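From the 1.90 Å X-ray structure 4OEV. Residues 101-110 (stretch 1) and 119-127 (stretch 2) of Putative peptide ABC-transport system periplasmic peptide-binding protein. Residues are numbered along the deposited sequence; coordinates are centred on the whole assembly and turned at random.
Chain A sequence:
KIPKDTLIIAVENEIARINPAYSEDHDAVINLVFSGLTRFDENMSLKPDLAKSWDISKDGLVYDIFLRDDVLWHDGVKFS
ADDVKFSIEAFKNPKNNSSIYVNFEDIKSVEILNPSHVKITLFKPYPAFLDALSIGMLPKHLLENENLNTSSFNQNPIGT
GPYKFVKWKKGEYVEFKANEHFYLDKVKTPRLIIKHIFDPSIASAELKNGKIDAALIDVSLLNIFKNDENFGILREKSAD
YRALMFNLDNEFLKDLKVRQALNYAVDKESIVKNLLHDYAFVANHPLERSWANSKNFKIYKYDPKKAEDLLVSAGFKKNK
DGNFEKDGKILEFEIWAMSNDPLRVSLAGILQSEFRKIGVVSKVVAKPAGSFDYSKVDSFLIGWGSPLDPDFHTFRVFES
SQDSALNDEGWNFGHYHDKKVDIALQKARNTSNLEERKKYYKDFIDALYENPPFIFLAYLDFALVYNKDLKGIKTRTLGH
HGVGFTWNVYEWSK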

ATOM      1  N   TYR A 101      12.841   4.238   5.160  1.00 40.10           N
ATOM      2  CA  TYR A 101      13.913   4.191   6.161  1.00 40.26           C
ATOM      3  C   TYR A 101      13.937   2.858   6.963  1.00 35.79           C
ATOM      4  O   TYR A 101      14.975   2.235   7.147  1.00 37.55           O
ATOM      5  CB  TYR A 101      13.784   5.402   7.095  1.00 34.45           C
ATOM      6  CG  TYR A 101      14.757   5.340   8.267  1.00 39.72           C
ATOM      7  CD1 TYR A 101      14.330   5.012   9.558  1.00 36.74           C
ATOM      8  CD2 TYR A 101      16.114   5.579   8.070  1.00 42.73           C
ATOM      9  CE1 TYR A 101      15.272   4.936  10.622  1.00 35.38           C
ATOM     10  CE2 TYR A 101      17.024   5.502   9.107  1.00 40.98           C
ATOM     11  CZ  TYR A 101      16.597   5.200  10.378  1.00 38.53           C
ATOM     12  OH  TYR A 101      17.527   5.113  11.373  1.00 38.85           O
ATOM     13  N   VAL A 102      12.763   2.404   7.396  1.00 34.16           N
ATOM     14  CA  VAL A 102      12.664   1.237   8.276  1.00 33.43           C
ATOM     15  C   VAL A 102      13.001  -0.062   7.534  1.00 34.96           C
ATOM     16  O   VAL A 102      13.197  -1.107   8.165  1.00 34.84           O
ATOM     17  CB  VAL A 102      11.233   1.140   8.936  1.00 31.16           C
ATOM     18  CG1 VAL A 102      11.004   2.326   9.858  1.00 30.76           C
ATOM     19  CG2 VAL A 102      10.157   1.062   7.831  1.00 33.13           C
ATOM     20  N   ASN A 103      13.080  -0.012   6.191  1.00 34.94           N
ATOM     21  CA  ASN A 103      13.429  -1.181   5.413  1.00 34.42           C
ATOM     22  C   ASN A 103      14.956  -1.291   5.305  1.00 36.11           C
ATOM     23  O   ASN A 103      15.469  -2.340   4.846  1.00 38.54           O
ATOM     24  CB  ASN A 103      12.831  -1.170   3.992  1.00 34.23           C
ATOM     25  CG  ASN A 103      11.303  -1.234   4.009  1.00 36.27           C
ATOM     26  OD1 ASN A 103      10.694  -1.125   5.051  1.00 37.59           O
ATOM     27  ND2 ASN A 103      10.706  -1.457   2.853  1.00 37.13           N
ATOM     28  N   PHE A 104      15.649  -0.196   5.620  1.00 36.69           N
ATOM     29  CA  PHE A 104      17.134  -0.171   5.486  1.00 40.09           C
ATOM     30  C   PHE A 104      17.932   0.224   6.713  1.00 41.38           C
ATOM     31  O   PHE A 104      19.171   0.219   6.652  1.00 44.07           O
ATOM     32  CB  PHE A 104      17.511   0.760   4.331  1.00 39.22           C
ATOM     33  CG  PHE A 104      16.979   0.290   3.020  1.00 42.53           C
ATOM     34  CD1 PHE A 104      15.660   0.567   2.654  1.00 37.66           C
ATOM     35  CD2 PHE A 104      17.750  -0.489   2.176  1.00 43.39           C
ATOM     36  CE1 PHE A 104      15.140   0.090   1.458  1.00 42.19           C
ATOM     37  CE2 PHE A 104      17.237  -0.951   0.953  1.00 45.79           C
ATOM     38  CZ  PHE A 104      15.932  -0.668   0.599  1.00 42.62           C
ATOM     39  N   GLU A 105      17.256   0.532   7.830  1.00 38.00           N
ATOM     40  CA  GLU A 105      17.937   0.971   9.060  1.00 38.58           C
ATOM     41  C   GLU A 105      18.834  -0.104   9.627  1.00 45.27           C
ATOM     42  O   GLU A 105      19.761   0.166  10.401  1.00 46.65           O
ATOM     43  CB  GLU A 105      16.923   1.383  10.148  1.00 37.19           C
ATOM     44  CG  GLU A 105      15.981   0.222  10.547  1.00 40.30           C
ATOM     45  CD  GLU A 105      14.965   0.625  11.611  1.00 51.46           C
ATOM     46  OE1 GLU A 105      15.232   1.668  12.254  1.00 54.26           O
ATOM     47  OE2 GLU A 105      13.878  -0.032  11.735  1.00 49.89           O
ATOM     48  N   ASP A 106      18.546  -1.338   9.255  1.00 47.43           N
ATOM     49  CA  ASP A 106      19.238  -2.470   9.812  1.00 46.66           C
ATOM     50  C   ASP A 106      20.546  -2.835   9.075  1.00 47.54           C
ATOM     51  O   ASP A 106      21.210  -3.824   9.406  1.00 43.90           O
ATOM     52  CB  ASP A 106      18.296  -3.644   9.802  1.00 48.35           C
ATOM     53  CG  ASP A 106      18.893  -4.854  10.447  1.00 48.16           C
ATOM     54  OD1 ASP A 106      19.516  -4.705  11.523  1.00 48.43           O
ATOM     55  OD2 ASP A 106      18.841  -5.923   9.804  1.00 46.79           O
ATOM     56  N   ILE A 107      20.937  -2.008   8.116  1.00 46.56           N
ATOM     57  CA  ILE A 107      22.178  -2.229   7.373  1.00 48.42           C
ATOM     58  C   ILE A 107      23.342  -1.621   8.124  1.00 50.86           C
ATOM     59  O   ILE A 107      23.341  -0.417   8.408  1.00 52.65           O
ATOM     60  CB  ILE A 107      22.088  -1.614   5.998  1.00 46.88           C
ATOM     61  CG1 ILE A 107      21.029  -2.364   5.221  1.00 49.80           C
ATOM     62  CG2 ILE A 107      23.489  -1.684   5.263  1.00 46.89           C
ATOM     63  CD1 ILE A 107      20.540  -1.614   4.106  1.00 51.94           C
ATOM     64  N   LYS A 108      24.323  -2.449   8.473  1.00 47.48           N
ATOM     65  CA  LYS A 108      25.478  -1.956   9.179  1.00 48.99           C
ATOM     66  C   LYS A 108      26.546  -1.391   8.242  1.00 51.79           C
ATOM     67  O   LYS A 108      27.072  -0.307   8.492  1.00 51.95           O
ATOM     68  CB  LYS A 108      26.077  -3.059  10.027  1.00 52.51           C
ATOM     69  CG  LYS A 108      27.330  -2.612  10.807  1.00 54.12           C
ATOM     70  CD  LYS A 108      27.744  -3.714  11.702  1.00 54.60           C
ATOM     71  CE  LYS A 108      28.975  -3.298  12.499  1.00 58.77           C
ATOM     72  NZ  LYS A 108      29.287  -4.319  13.527  1.00 59.10           N
ATOM     73  N   SER A 109      26.846  -2.121   7.163  1.00 51.39           N
ATOM     74  CA  SER A 109      27.860  -1.720   6.199  1.00 54.54           C
ATOM     75  C   SER A 109      27.556  -2.273   4.810  1.00 55.00           C
ATOM     76  O   SER A 109      26.980  -3.373   4.681  1.00 52.38           O
ATOM     77  CB  SER A 109      29.245  -2.222   6.625  1.00 55.98           C
ATOM     78  OG  SER A 109      29.226  -3.644   6.657  1.00 55.44           O
ATOM     79  N   VAL A 110      27.952  -1.503   3.800  1.00 53.91           N
ATOM     80  CA  VAL A 110      27.890  -1.908   2.388  1.00 54.34           C
ATOM     81  C   VAL A 110      29.304  -1.845   1.791  1.00 58.31           C
ATOM     82  O   VAL A 110      29.879  -0.762   1.693  1.00 59.36           O
ATOM     83  CB  VAL A 110      26.994  -1.008   1.551  1.00 53.22           C
ATOM     84  CG1 VAL A 110      26.936  -1.498   0.118  1.00 53.78           C
ATOM     85  CG2 VAL A 110      25.560  -0.907   2.191  1.00 50.81           C
ATOM     86  N   LYS A 119      28.941  -6.429  -0.713  1.00 58.07           N
ATOM     87  CA  LYS A 119      28.812  -7.266   0.451  1.00 57.61           C
ATOM     88  C   LYS A 119      28.100  -6.403   1.484  1.00 55.84           C
ATOM     89  O   LYS A 119      28.693  -5.466   2.019  1.00 56.47           O
ATOM     90  CB  LYS A 119      30.187  -7.719   0.945  1.00 59.73           C
ATOM     91  CG  LYS A 119      30.193  -8.711   2.088  1.00 65.90           C
ATOM     92  CD  LYS A 119      31.649  -8.939   2.535  1.00 72.86           C
ATOM     93  CE  LYS A 119      31.832 -10.282   3.196  1.00 76.14           C
ATOM     94  NZ  LYS A 119      30.914 -10.372   4.371  1.00 75.07           N
ATOM     95  N   ILE A 120      26.850  -6.745   1.767  1.00 57.34           N
ATOM     96  CA  ILE A 120      26.028  -5.981   2.698  1.00 52.16           C
ATOM     97  C   ILE A 120      26.014  -6.730   4.002  1.00 51.94           C
ATOM     98  O   ILE A 120      25.712  -7.917   4.041  1.00 51.89           O
ATOM     99  CB  ILE A 120      24.580  -5.802   2.168  1.00 50.20           C
ATOM    100  CG1 ILE A 120      24.599  -5.181   0.784  1.00 50.61           C
ATOM    101  CG2 ILE A 120      23.728  -4.958   3.159  1.00 48.44           C
ATOM    102  CD1 ILE A 120      23.297  -5.395   0.001  1.00 49.17           C
ATOM    103  N   THR A 121      26.370  -6.041   5.079  1.00 51.97           N
ATOM    104  CA  THR A 121      26.316  -6.650   6.389  1.00 51.77           C
ATOM    105  C   THR A 121      25.266  -5.942   7.266  1.00 51.60           C
ATOM    106  O   THR A 121      25.147  -4.708   7.303  1.00 49.32           O
ATOM    107  CB  THR A 121      27.709  -6.637   7.102  1.00 53.73           C
ATOM    108  OG1 THR A 121      28.626  -7.456   6.366  1.00 55.56           O
ATOM    109  CG2 THR A 121      27.585  -7.178   8.507  1.00 53.50           C
ATOM    110  N   LEU A 122      24.513  -6.759   7.971  1.00 48.89           N
ATOM    111  CA  LEU A 122      23.384  -6.257   8.764  1.00 47.03           C
ATOM    112  C   LEU A 122      23.680  -6.360  10.250  1.00 51.66           C
ATOM    113  O   LEU A 122      24.454  -7.208  10.670  1.00 48.69           O
ATOM    114  CB  LEU A 122      22.131  -7.035   8.452  1.00 45.63           C
ATOM    115  CG  LEU A 122      21.556  -7.142   7.043  1.00 46.69           C
ATOM    116  CD1 LEU A 122      20.298  -8.005   7.148  1.00 45.25           C
ATOM    117  CD2 LEU A 122      21.259  -5.745   6.537  1.00 46.54           C
ATOM    118  N   PHE A 123      23.014  -5.543  11.062  1.00 51.46           N
ATOM    119  CA  PHE A 123      23.169  -5.656  12.520  1.00 51.23           C
ATOM    120  C   PHE A 123      22.505  -6.937  13.054  1.00 51.04           C
ATOM    121  O   PHE A 123      23.026  -7.614  13.946  1.00 51.89           O
ATOM    122  CB  PHE A 123      22.550  -4.450  13.227  1.00 49.31           C
ATOM    123  CG  PHE A 123      23.251  -3.153  12.981  1.00 48.97           C
ATOM    124  CD1 PHE A 123      24.464  -2.879  13.580  1.00 50.00           C
ATOM    125  CD2 PHE A 123      22.666  -2.184  12.179  1.00 49.29           C
ATOM    126  CE1 PHE A 123      25.091  -1.676  13.369  1.00 50.51           C
ATOM    127  CE2 PHE A 123      23.299  -0.979  11.954  1.00 49.72           C
ATOM    128  CZ  PHE A 123      24.509  -0.729  12.553  1.00 49.02           C
ATOM    129  N   LYS A 124      21.306  -7.212  12.549  1.00 50.89           N
ATOM    130  CA  LYS A 124      20.526  -8.370  12.952  1.00 50.39           C
ATOM    131  C   LYS A 124      19.805  -8.885  11.702  1.00 47.20           C
ATOM    132  O   LYS A 124      19.709  -8.167  10.708  1.00 47.12           O
ATOM    133  CB  LYS A 124      19.566  -7.995  14.093  1.00 54.59           C
ATOM    134  CG  LYS A 124      18.832  -6.712  13.888  1.00 57.81           C
ATOM    135  CD  LYS A 124      18.209  -6.210  15.177  1.00 59.17           C
ATOM    136  CE  LYS A 124      18.580  -4.751  15.414  1.00 61.99           C
ATOM    137  NZ  LYS A 124      17.485  -3.986  16.124  1.00 60.29           N
ATOM    138  N   PRO A 125      19.294 -10.126  11.732  1.00 46.32           N
ATOM    139  CA  PRO A 125      18.688 -10.628  10.484  1.00 46.42           C
ATOM    140  C   PRO A 125      17.483  -9.783  10.067  1.00 43.89           C
ATOM    141  O   PRO A 125      16.793  -9.257  10.942  1.00 41.28           O
ATOM    142  CB  PRO A 125      18.251 -12.061  10.848  1.00 46.39           C
ATOM    143  CG  PRO A 125      19.021 -12.403  12.129  1.00 45.67           C
ATOM    144  CD  PRO A 125      19.205 -11.102  12.838  1.00 45.10           C
ATOM    145  N   TYR A 126      17.234  -9.675   8.757  1.00 44.12           N
ATOM    146  CA  TYR A 126      16.061  -8.986   8.229  1.00 43.76           C
ATOM    147  C   TYR A 126      15.703  -9.704   6.954  1.00 45.38           C
ATOM    148  O   TYR A 126      16.101  -9.277   5.871  1.00 43.52           O
ATOM    149  CB  TYR A 126      16.339  -7.490   7.978  1.00 43.70           C
ATOM    150  CG  TYR A 126      15.121  -6.704   7.556  1.00 43.14           C
ATOM    151  CD1 TYR A 126      13.970  -6.640   8.370  1.00 42.17           C
ATOM    152  CD2 TYR A 126      15.108  -6.027   6.344  1.00 42.34           C
ATOM    153  CE1 TYR A 126      12.852  -5.947   7.947  1.00 38.73           C
ATOM    154  CE2 TYR A 126      14.034  -5.333   5.936  1.00 40.18           C
ATOM    155  CZ  TYR A 126      12.890  -5.273   6.740  1.00 39.08           C
ATOM    156  OH  TYR A 126      11.800  -4.572   6.294  1.00 39.77           O
ATOM    157  N   PRO A 127      15.011 -10.846   7.083  1.00 48.51           N
ATOM    158  CA  PRO A 127      14.701 -11.696   5.927  1.00 48.34           C
ATOM    159  C   PRO A 127      13.952 -10.922   4.838  1.00 45.96           C
ATOM    160  O   PRO A 127      14.110 -11.236   3.654  1.00 43.40           O
ATOM    161  CB  PRO A 127      13.779 -12.772   6.508  1.00 50.02           C
ATOM    162  CG  PRO A 127      13.909 -12.692   7.979  1.00 48.04           C
ATOM    163  CD  PRO A 127      14.406 -11.349   8.329  1.00 47.18           C
TER
HETATM  164  O   HOH W   1      29.455  -5.621   4.761  1.00 36.53           O

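Strands 107-110 and 119-122 run antiparallel, their N-to-C directions 159° apart, and a beta bulge interrupts their ladder: Ile-107 pairs with Leu-122, but Ser-109 pairs with Thr-121, so Lys-108 is the extra residue. The bulge gives Thr-121 O two donors, Lys-108 N at 2.7 Å and Ser-109 N at 3.1 Å; the second is the straighter bond, 163° at the hydrogen against 140°. The return bond of the Ser-109 pair, from Thr-121 N to Ser-109 O, measures 2.8 Å and is nearly linear at 171°. Ser-109 O also meets Ile-120 CA at 3.4 Å in a CA-H...O contact. The side chains of Ser-109 and Thr-121 lie on the same face of the sheet, and water 1 joins them, 2.7 Å from Ser-109 OG and 2.6 Å from Thr-121 OG1, while hydrogen-bonding as a donor to Lys-119 O at 2.9 Å.

Beyond the bulge, Asp-106 holds the chain that leaves the second strand. Its backbone oxygen, Asp-106 O, accepts from Phe-123 N at 3.0 Å, and its carboxylate takes the next amide, Lys-124 N to Asp-106 OD1 at 3.2 Å. The other carboxylate oxygen, Asp-106 OD2, lies just 2.6 Å from Lys-124 O; two oxygens this close suggest a protonated acid, though the geometry does not settle it. Tyr-126 OH is hydrogen-bonded elsewhere in the structure.

Apolar contacts complete the join. Lys-108 CB sits 3.7 Å from the centroid of the ring of Phe-123 (CG to CZ), 9° off its normal, so the aliphatic base of the lysine covers one ring face while its end leads away. Ile-107 CG1 meets Leu-122 CD2 at 3.6 Å, and Ile-107 CG2 meets Ile-120 CG2 at 3.9 Å.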